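Local coordinates for putative phosphosugar isomerase (Silicibacter pomeroyi DSS-3, PDB 3FJ1), which is of unknown function but, with two SIS domains, probably binds phosphosugars and may act as a sugar isomerase or aminotransferase, at residues A19-R22 with L23-G27; A128-P131 with L132-V135; V300-H304 with A305-P309; M319-A322 with F323-R327. All coordinates share one frame; numbering follows the deposited sequence.

Contact 1 of 4, residues A19-R22 with L23-G27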
loop_
_atom_site.group_PDB
_atom_site.type_symbol
_atom_site.label_atom_id
_atom_site.label_comp_id
_atom_site.label_asym_id
_atom_site.label_seq_id
_atom_site.Cartn_x
_atom_site.Cartn_y
_atom_site.Cartn_z
ATOM N N ALA A 19 -12.582 20.163 -17.331
ATOM C CA ALA A 19 -11.221 19.652 -17.438
ATOM C C ALA A 19 -11.279 18.271 -18.093
ATOM O O ALA A 19 -10.524 17.978 -19.008
ATOM C CB ALA A 19 -10.561 19.551 -16.057
ATOM N N VAL A 20 -12.163 17.403 -17.594
ATOM C CA VAL A 20 -12.378 16.090 -18.213
ATOM C C VAL A 20 -12.800 16.228 -19.676
ATOM O O VAL A 20 -12.352 15.477 -20.533
ATOM C CB VAL A 20 -13.386 15.249 -17.379
ATOM C CG1 VAL A 20 -13.753 13.963 -18.094
ATOM C CG2 VAL A 20 -12.792 14.954 -15.979
ATOM N N GLN A 21 -13.656 17.202 -19.964
ATOM C CA GLN A 21 -14.078 17.449 -21.340
ATOM C C GLN A 21 -12.888 17.814 -22.218
ATOM O O GLN A 21 -12.773 17.291 -23.325
ATOM C CB GLN A 21 -15.150 18.542 -21.428
ATOM C CG GLN A 21 -15.769 18.715 -22.814
ATOM C CD GLN A 21 -16.445 17.451 -23.284
ATOM O OE1 GLN A 21 -15.933 16.750 -24.168
ATOM N NE2 GLN A 21 -17.540 17.097 -22.648
ATOM N N ARG A 22 -11.984 18.646 -21.713
ATOM C CA ARG A 22 -10.796 19.034 -22.493
ATOM C C ARG A 22 -9.900 17.837 -22.745
ATOM O O ARG A 22 -9.390 17.681 -23.829
ATOM C CB ARG A 22 -10.008 20.164 -21.826
ATOM C CG ARG A 22 -10.738 21.485 -21.870
ATOM C CD ARG A 22 -9.897 22.631 -21.365
ATOM N NE ARG A 22 -10.771 23.761 -21.055
ATOM C CZ ARG A 22 -11.394 23.934 -19.885
ATOM N NH1 ARG A 22 -11.261 23.047 -18.896
ATOM N NH2 ARG A 22 -12.166 24.993 -19.706
ATOM N N LEU A 23 -9.736 16.985 -21.733
ATOM C CA LEU A 23 -8.934 15.770 -21.863
ATOM C C LEU A 23 -9.569 14.828 -22.900
ATOM O O LEU A 23 -8.890 14.316 -23.757
ATOM C CB LEU A 23 -8.790 15.085 -20.490
ATOM C CG LEU A 23 -8.114 13.719 -20.518
ATOM C CD1 LEU A 23 -6.715 13.780 -21.139
ATOM C CD2 LEU A 23 -8.143 13.190 -19.094
ATOM N N LEU A 24 -10.877 14.629 -22.824
ATOM C CA LEU A 24 -11.595 13.802 -23.798
ATOM C C LEU A 24 -11.423 14.344 -25.225
ATOM O O LEU A 24 -11.156 13.577 -26.155
ATOM C CB LEU A 24 -13.070 13.684 -23.428
ATOM C CG LEU A 24 -13.450 12.844 -22.206
ATOM C CD1 LEU A 24 -14.861 13.137 -21.697
ATOM C CD2 LEU A 24 -13.272 11.318 -22.489
ATOM N N ASP A 25 -11.548 15.662 -25.384
ATOM C CA ASP A 25 -11.401 16.309 -26.681
ATOM C C ASP A 25 -9.934 16.369 -27.146
ATOM O O ASP A 25 -9.600 15.812 -28.178
ATOM C CB ASP A 25 -12.020 17.721 -26.645
ATOM C CG ASP A 25 -13.521 17.698 -26.434
ATOM O OD1 ASP A 25 -14.147 16.611 -26.584
ATOM O OD2 ASP A 25 -14.079 18.762 -26.095
ATOM N N HIS A 26 -9.062 17.011 -26.377
ATOM C CA HIS A 26 -7.663 17.211 -26.763
ATOM C C HIS A 26 -6.721 16.044 -26.576
ATOM O O HIS A 26 -5.667 16.025 -27.207
ATOM C CB HIS A 26 -7.076 18.414 -26.019
ATOM C CG HIS A 26 -7.809 19.682 -26.294
ATOM N ND1 HIS A 26 -7.502 20.508 -27.356
ATOM C CD2 HIS A 26 -8.890 20.227 -25.688
ATOM C CE1 HIS A 26 -8.342 21.530 -27.366
ATOM N NE2 HIS A 26 -9.194 21.380 -26.365
ATOM N N GLY A 27 -7.063 15.091 -25.705
ATOM C CA GLY A 27 -6.195 13.934 -25.440
ATOM C C GLY A 27 -6.560 12.681 -26.206
ATOM O O GLY A 27 -5.790 11.714 -26.199
#

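Contact 2 of 4, residues A128-P131 with L132-V135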
loop_
_atom_site.group_PDB
_atom_site.type_symbol
_atom_site.label_atom_id
_atom_site.label_comp_id
_atom_site.label_asym_id
_atom_site.label_seq_id
_atom_site.Cartn_x
_atom_site.Cartn_y
_atom_site.Cartn_z
ATOM N N ALA A 128 3.769 18.069 -20.098
ATOM C CA ALA A 128 4.375 17.302 -21.183
ATOM C C ALA A 128 5.852 17.635 -21.470
ATOM O O ALA A 128 6.490 16.945 -22.253
ATOM C CB ALA A 128 3.536 17.463 -22.462
ATOM N N ALA A 129 6.390 18.701 -20.886
ATOM C CA ALA A 129 7.788 19.052 -21.100
ATOM C C ALA A 129 8.652 18.735 -19.881
ATOM O O ALA A 129 9.818 19.111 -19.849
ATOM C CB ALA A 129 7.927 20.528 -21.481
ATOM N N SER A 130 8.092 17.994 -18.920
ATOM C CA SER A 130 8.782 17.658 -17.676
ATOM C C SER A 130 9.915 16.657 -17.835
ATOM O O SER A 130 10.017 15.971 -18.850
ATOM C CB SER A 130 7.773 17.038 -16.721
ATOM O OG SER A 130 7.313 15.841 -17.288
ATOM N N PRO A 131 10.789 16.575 -16.827
ATOM C CA PRO A 131 11.818 15.538 -16.807
ATOM C C PRO A 131 11.259 14.108 -17.051
ATOM O O PRO A 131 11.853 13.337 -17.792
ATOM C CB PRO A 131 12.433 15.698 -15.408
ATOM C CG PRO A 131 12.280 17.165 -15.127
ATOM C CD PRO A 131 10.932 17.518 -15.698
ATOM N N LEU A 132 10.117 13.781 -16.450
ATOM C CA LEU A 132 9.472 12.482 -16.627
ATOM C C LEU A 132 9.093 12.260 -18.079
ATOM O O LEU A 132 9.356 11.193 -18.627
ATOM C CB LEU A 132 8.216 12.388 -15.748
ATOM C CG LEU A 132 7.489 11.031 -15.727
ATOM C CD1 LEU A 132 8.422 9.865 -15.249
ATOM C CD2 LEU A 132 6.209 11.133 -14.829
ATOM N N ALA A 133 8.471 13.257 -18.700
ATOM C CA ALA A 133 8.145 13.154 -20.106
ATOM C C ALA A 133 9.402 12.761 -20.873
ATOM O O ALA A 133 9.370 11.890 -21.755
ATOM C CB ALA A 133 7.559 14.462 -20.640
ATOM N N GLY A 134 10.527 13.370 -20.508
ATOM C CA GLY A 134 11.775 13.154 -21.206
ATOM C C GLY A 134 12.370 11.780 -21.128
ATOM O O GLY A 134 13.199 11.425 -21.970
ATOM N N VAL A 135 11.976 11.002 -20.120
ATOM C CA VAL A 135 12.456 9.613 -19.976
ATOM C C VAL A 135 11.392 8.569 -20.361
ATOM O O VAL A 135 11.612 7.357 -20.178
ATOM C CB VAL A 135 13.030 9.333 -18.556
ATOM C CG1 VAL A 135 14.217 10.311 -18.234
ATOM C CG2 VAL A 135 11.937 9.391 -17.477
#

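Contact 3 of 4, residues V300-H304 with A305-P309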
loop_
_atom_site.group_PDB
_atom_site.type_symbol
_atom_site.label_atom_id
_atom_site.label_comp_id
_atom_site.label_asym_id
_atom_site.label_seq_id
_atom_site.Cartn_x
_atom_site.Cartn_y
_atom_site.Cartn_z
ATOM N N VAL A 300 -24.099 9.619 -7.851
ATOM C CA VAL A 300 -24.394 9.545 -9.271
ATOM C C VAL A 300 -23.635 8.394 -9.940
ATOM O O VAL A 300 -22.399 8.352 -9.904
ATOM C CB VAL A 300 -24.056 10.876 -9.978
ATOM C CG1 VAL A 300 -24.551 10.823 -11.419
ATOM C CG2 VAL A 300 -24.638 12.100 -9.216
ATOM N N ARG A 301 -24.374 7.445 -10.511
ATOM C CA ARG A 301 -23.775 6.357 -11.226
ATOM C C ARG A 301 -23.360 6.840 -12.632
ATOM O O ARG A 301 -23.955 7.777 -13.179
ATOM C CB ARG A 301 -24.727 5.164 -11.280
ATOM C CG ARG A 301 -24.990 4.514 -9.938
ATOM C CD ARG A 301 -23.788 3.714 -9.471
ATOM N NE ARG A 301 -23.956 3.030 -8.194
ATOM C CZ ARG A 301 -23.201 3.218 -7.109
ATOM N NH1 ARG A 301 -22.209 4.110 -7.075
ATOM N NH2 ARG A 301 -23.436 2.480 -6.033
ATOM N N SER A 302 -22.333 6.194 -13.181
ATOM C CA SER A 302 -21.646 6.658 -14.391
ATOM C C SER A 302 -21.922 5.913 -15.707
ATOM O O SER A 302 -21.581 6.429 -16.768
ATOM C CB SER A 302 -20.143 6.617 -14.132
ATOM O OG SER A 302 -19.660 5.300 -14.173
ATOM N N GLY A 303 -22.528 4.730 -15.636
ATOM C CA GLY A 303 -22.699 3.874 -16.813
ATOM C C GLY A 303 -21.756 2.687 -16.882
ATOM O O GLY A 303 -21.961 1.781 -17.688
ATOM N N HIS A 304 -20.715 2.676 -16.043
ATOM C CA HIS A 304 -19.730 1.570 -16.046
ATOM C C HIS A 304 -19.076 1.442 -14.670
ATOM O O HIS A 304 -18.751 2.442 -14.026
ATOM C CB HIS A 304 -18.653 1.806 -17.114
ATOM C CG HIS A 304 -17.816 0.603 -17.418
ATOM N ND1 HIS A 304 -16.758 0.204 -16.629
ATOM C CD2 HIS A 304 -17.878 -0.285 -18.442
ATOM C CE1 HIS A 304 -16.217 -0.887 -17.141
ATOM N NE2 HIS A 304 -16.877 -1.202 -18.245
ATOM N N ALA A 305 -18.870 0.200 -14.240
ATOM C CA ALA A 305 -18.221 -0.106 -12.974
ATOM C C ALA A 305 -16.937 0.680 -12.757
ATOM O O ALA A 305 -16.676 1.159 -11.648
ATOM C CB ALA A 305 -17.883 -1.586 -12.915
ATOM N N LEU A 306 -16.098 0.808 -13.788
ATOM C CA LEU A 306 -14.775 1.401 -13.593
ATOM C C LEU A 306 -14.729 2.939 -13.499
ATOM O O LEU A 306 -13.778 3.498 -12.987
ATOM C CB LEU A 306 -13.811 0.890 -14.677
ATOM C CG LEU A 306 -13.501 -0.612 -14.562
ATOM C CD1 LEU A 306 -12.621 -1.094 -15.725
ATOM C CD2 LEU A 306 -12.858 -0.883 -13.209
ATOM N N THR A 307 -15.738 3.615 -14.026
ATOM C CA THR A 307 -15.828 5.067 -13.942
ATOM C C THR A 307 -16.614 5.511 -12.698
ATOM O O THR A 307 -16.489 6.653 -12.267
ATOM C CB THR A 307 -16.448 5.676 -15.250
ATOM O OG1 THR A 307 -17.518 4.838 -15.702
ATOM C CG2 THR A 307 -15.374 5.751 -16.385
ATOM N N ASP A 308 -17.376 4.610 -12.081
ATOM C CA ASP A 308 -18.186 4.966 -10.915
ATOM C C ASP A 308 -17.411 5.635 -9.784
ATOM O O ASP A 308 -17.887 6.604 -9.220
ATOM C CB ASP A 308 -18.987 3.772 -10.369
ATOM C CG ASP A 308 -20.346 3.562 -11.077
ATOM O OD1 ASP A 308 -20.719 4.300 -12.024
ATOM O OD2 ASP A 308 -21.029 2.609 -10.669
ATOM N N PRO A 309 -16.221 5.113 -9.428
ATOM C CA PRO A 309 -15.475 5.745 -8.338
ATOM C C PRO A 309 -15.127 7.224 -8.540
ATOM O O PRO A 309 -15.039 7.942 -7.561
ATOM C CB PRO A 309 -14.228 4.860 -8.202
ATOM C CG PRO A 309 -14.680 3.530 -8.694
ATOM C CD PRO A 309 -15.567 3.867 -9.870
HETATM O O HOH W 1 -20.856 6.186 -8.859
#

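Contact 4 of 4, residues M319-A322 with F323-R327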
loop_
_atom_site.group_PDB
_atom_site.type_symbol
_atom_site.label_atom_id
_atom_site.label_comp_id
_atom_site.label_asym_id
_atom_site.label_seq_id
_atom_site.Cartn_x
_atom_site.Cartn_y
_atom_site.Cartn_z
HETATM N N MSE A 319 -18.099 17.498 -0.447
HETATM C CA MSE A 319 -18.423 17.417 0.991
HETATM C C MSE A 319 -17.315 18.050 1.860
HETATM O O MSE A 319 -17.585 18.917 2.729
HETATM C CB MSE A 319 -18.696 15.978 1.414
HETATM C CG MSE A 319 -19.137 15.769 2.859
HETATM SE SE MSE A 319 -17.649 15.802 4.129
HETATM C CE MSE A 319 -16.915 14.021 3.704
ATOM N N VAL A 320 -16.062 17.674 1.570
ATOM C CA VAL A 320 -14.900 18.182 2.343
ATOM C C VAL A 320 -14.765 19.705 2.209
ATOM O O VAL A 320 -14.562 20.401 3.200
ATOM C CB VAL A 320 -13.601 17.465 1.937
ATOM C CG1 VAL A 320 -12.337 18.149 2.534
ATOM C CG2 VAL A 320 -13.657 15.956 2.368
ATOM N N GLU A 321 -14.920 20.234 1.006
ATOM C CA GLU A 321 -14.808 21.688 0.830
ATOM C C GLU A 321 -15.913 22.393 1.627
ATOM O O GLU A 321 -15.658 23.421 2.271
ATOM C CB GLU A 321 -14.838 22.058 -0.649
ATOM C CG GLU A 321 -14.486 23.512 -0.941
ATOM C CD GLU A 321 -15.577 24.517 -0.631
ATOM O OE1 GLU A 321 -16.809 24.204 -0.731
ATOM O OE2 GLU A 321 -15.184 25.680 -0.327
ATOM N N ALA A 322 -17.143 21.876 1.569
ATOM C CA ALA A 322 -18.248 22.487 2.296
ATOM C C ALA A 322 -17.981 22.406 3.808
ATOM O O ALA A 322 -18.269 23.340 4.539
ATOM C CB ALA A 322 -19.569 21.808 1.948
ATOM N N PHE A 323 -17.485 21.260 4.266
ATOM C CA PHE A 323 -17.168 21.043 5.678
ATOM C C PHE A 323 -16.162 22.072 6.173
ATOM O O PHE A 323 -16.336 22.702 7.247
ATOM C CB PHE A 323 -16.594 19.640 5.867
ATOM C CG PHE A 323 -16.122 19.378 7.254
ATOM C CD1 PHE A 323 -17.022 19.114 8.267
ATOM C CD2 PHE A 323 -14.772 19.429 7.568
ATOM C CE1 PHE A 323 -16.575 18.891 9.592
ATOM C CE2 PHE A 323 -14.331 19.210 8.908
ATOM C CZ PHE A 323 -15.231 18.932 9.884
ATOM N N ALA A 324 -15.097 22.253 5.403
ATOM C CA ALA A 324 -14.049 23.168 5.798
ATOM C C ALA A 324 -14.498 24.627 5.740
ATOM O O ALA A 324 -14.278 25.379 6.707
ATOM C CB ALA A 324 -12.777 22.964 4.925
ATOM N N SER A 325 -15.134 25.023 4.638
ATOM C CA SER A 325 -15.505 26.434 4.463
ATOM C C SER A 325 -16.539 26.899 5.502
ATOM O O SER A 325 -16.424 27.997 6.042
ATOM C CB SER A 325 -15.945 26.751 3.027
ATOM O OG SER A 325 -16.980 25.891 2.576
ATOM N N GLU A 326 -17.509 26.065 5.828
ATOM C CA GLU A 326 -18.498 26.462 6.819
ATOM C C GLU A 326 -17.919 26.468 8.252
ATOM O O GLU A 326 -18.551 27.004 9.154
ATOM C CB GLU A 326 -19.761 25.603 6.708
ATOM C CG GLU A 326 -19.622 24.200 7.221
ATOM C CD GLU A 326 -20.755 23.299 6.750
ATOM O OE1 GLU A 326 -21.701 23.811 6.096
ATOM O OE2 GLU A 326 -20.718 22.094 7.071
ATOM N N ARG A 327 -16.733 25.891 8.451
ATOM C CA ARG A 327 -16.028 25.921 9.749
ATOM C C ARG A 327 -14.810 26.855 9.758
ATOM O O ARG A 327 -13.964 26.780 10.656
ATOM C CB ARG A 327 -15.615 24.508 10.161
ATOM C CG ARG A 327 -16.799 23.745 10.662
ATOM C CD ARG A 327 -16.609 22.249 10.799
ATOM N NE ARG A 327 -17.895 21.663 11.193
ATOM C CZ ARG A 327 -18.922 21.466 10.362
ATOM N NH1 ARG A 327 -18.838 21.785 9.083
ATOM N NH2 ARG A 327 -20.054 20.951 10.804
HETATM O O HOH W 2 -18.703 25.740 -0.396
#

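Contact 1 of 4, residues A19-R22 with L23-G27
Arg22 O receives the N-H of His26 at 2.7 Å, the shortest of the four backbone bonds that join residues 19-22 to the next helical turn. Leu23, Leu24 and Asp25 donate in the same i to i+4 pattern to Ala19, Val20 and Gln21. The His26 ring stays close to its own bond: CG lies anti to the carbonyl carbon (chi1 -59°), which turns the ring back along the helix and sets CD2 3.2 Å from Arg22 O, the oxygen lying at the ring edge near its plane. The same CD2 comes 4.0 Å from Arg22 CB. A long charged chain and an imidazole suit this exposed flank, where both ends can reach solvent. Asp25, also exposed, stands one turn beyond the partly exposed Gln21. On the inner flank Val20 and Leu24 lie side by side and point the same way, Val20 CG1 meeting Leu24 CD1 at 3.9 Å. Branched apolar residues fit there because Val20 also rests on Leu183 and Leu187, and Leu24 on Pro184, of helix 183-191. Leu23 faces Val161 and Met165 of helix 153-171, while Ala19, small enough for close approach, touches Thr158. Apolar contacts spaced four residues apart beside an outer polar strip mark helix 8-41 as an amphipathic alpha-helix along this part of its length.

Contact 2 of 4, residues A128-P131 with L132-V135
Ala133 turns its methyl group back toward the preceding loop, where CB packs 3.1 Å from Ala128 O and 3.4 Å from Ser130 O. A lone methyl suits a site hemmed in by two carbonyl oxygens. The backbone N-H of the same residue is taken by Ser130 OG at 3.2 Å, in a nearly straight bond (168° at the hydrogen). With chi1 at 64°, OG sits between the backbone N and the carbonyl carbon of its own residue, a rotamer that brings the hydroxyl to the N-H of Ala133, three residues on. OG is also bonded to Asp127 O, so one hydroxyl links the incoming loop to the helix start. This is the N-cap of the short, weakly bonded helix 131-134, which follows strand 120-125 and precedes strand 138-141 in the chain, within the first SIS domain. Pro131 comes next after the cap: in the first turn an N-H has no helical acceptor, so a proline, which has no N-H, loses no helix bond, and its ring holds phi near the helical value. Gly134 N closes the turn on Ser130 O at 3.1 Å, whereas the bond from Val135 N to Pro131 O is weak at 3.3 Å. Leu132, its CG anti to the backbone N (chi1 -175°), sends its branched end inward onto Ile107 and Thr111 of helix 105-116 and onto Ala97 and Ser99 of strand 93-99.

Contact 3 of 4, residues V300-H304 with A305-P309
The backbone doubles back between Ser302 and Asp308, whose CA atoms come within 5.2 Å; within that reversal Gly303 has a positive phi (104°), a region that residues with a CB seldom adopt. Asp308 OD1 is gripped twice, by Ser302 N at 2.7 Å and by Ser302 OG at 2.6 Å, the two donors arriving from opposite faces of the carboxylate plane. OD2 is bonded to Gly263 N, so both oxygens of this buried carboxylate are engaged. Thr307 OG1 lies 2.7 Å from Ser302 OG and 3.2 Å from His304 O; its single proton has both as possible acceptors, and which one takes it is not settled. His304 has CG anti to the backbone N (chi1 -166°), which carries ND1 forward to accept the N-H of Leu306 at 3.0 Å. Arg301 crosses Asp308 at about a right angle, and its NE makes only a long, purely electrostatic bridge to OD2, for its guanidinium is held mainly by Ala261 O and Glu267. Water 1 links Val300 O, Arg301 NH1 and Asp308 O. The site is a loop-to-helix junction after strand 295-296, where Asp308, near the start of helix 308-326, is bonded back to the loop through Ser302.

Contact 4 of 4, residues M319-A322 with F323-R327
A chi1 of 54° tucks the hydroxyl of Ser325 back against the preceding turn, so that OG donates to Glu321 O at 2.8 Å. Ser325 N reaches the same oxygen at 2.9 Å from the opposite face of the carbonyl plane, so one acceptor takes two bonds. A short hydroxyl side chain is well suited to this exposed position, because its hydroxyl can donate within the helix, to the carbonyl four residues back. Glu321 has CG anti to the backbone N and bends at chi2, which brings OE2 alongside the serine at 3.4 Å from OG; that oxygen is hydrogen-bonded to Thr7. Glu326 lays its CG 3.1 Å from Ala322 O, while its own N-H donates to that oxygen. The Glu326 carboxylate meets Arg327, whose NH1 lies 2.8 Å from Glu326 OE2 in a salt bridge. The same NH1 reaches Phe323 O at 3.2 Å, in the carbonyl plane and on a lone pair. Arg327 CD lies over one face of the Phe323 ring, 3.5 Å above its plane and toward the rim. On the buried flank the selenium of Met319, a selenomethionine, touches Phe323 CB, and the phenylalanine packs on Ile202 and Cys231. Glu326 OE2 also pairs with Arg199. Helix 308-326 ends here: Arg327 has left the helical backbone angles, yet its side chain reaches back to Phe323 O and Glu326 across the C-terminal turn.

The four contacts follow one another along the chain, each joining adjoining residues, so none spans a long loop and none nests in or crosses another. Contact 1 lies within the long N-terminal helix 8-41. Contact 2 comes next, turning the chain into a short helix between the last two strands of the first parallel sheet; the centres of these two are about 20 Å apart. Contacts 3 and 4 belong to the second half: contact 3 leads from strand 295-296 into helix 308-326, and contact 4 ends that helix, their nearest atoms about 12 Å apart. Helix 183-191 touches both contacts 1 and 3, while helix 8-41, which carries contact 1, also meets contact 4.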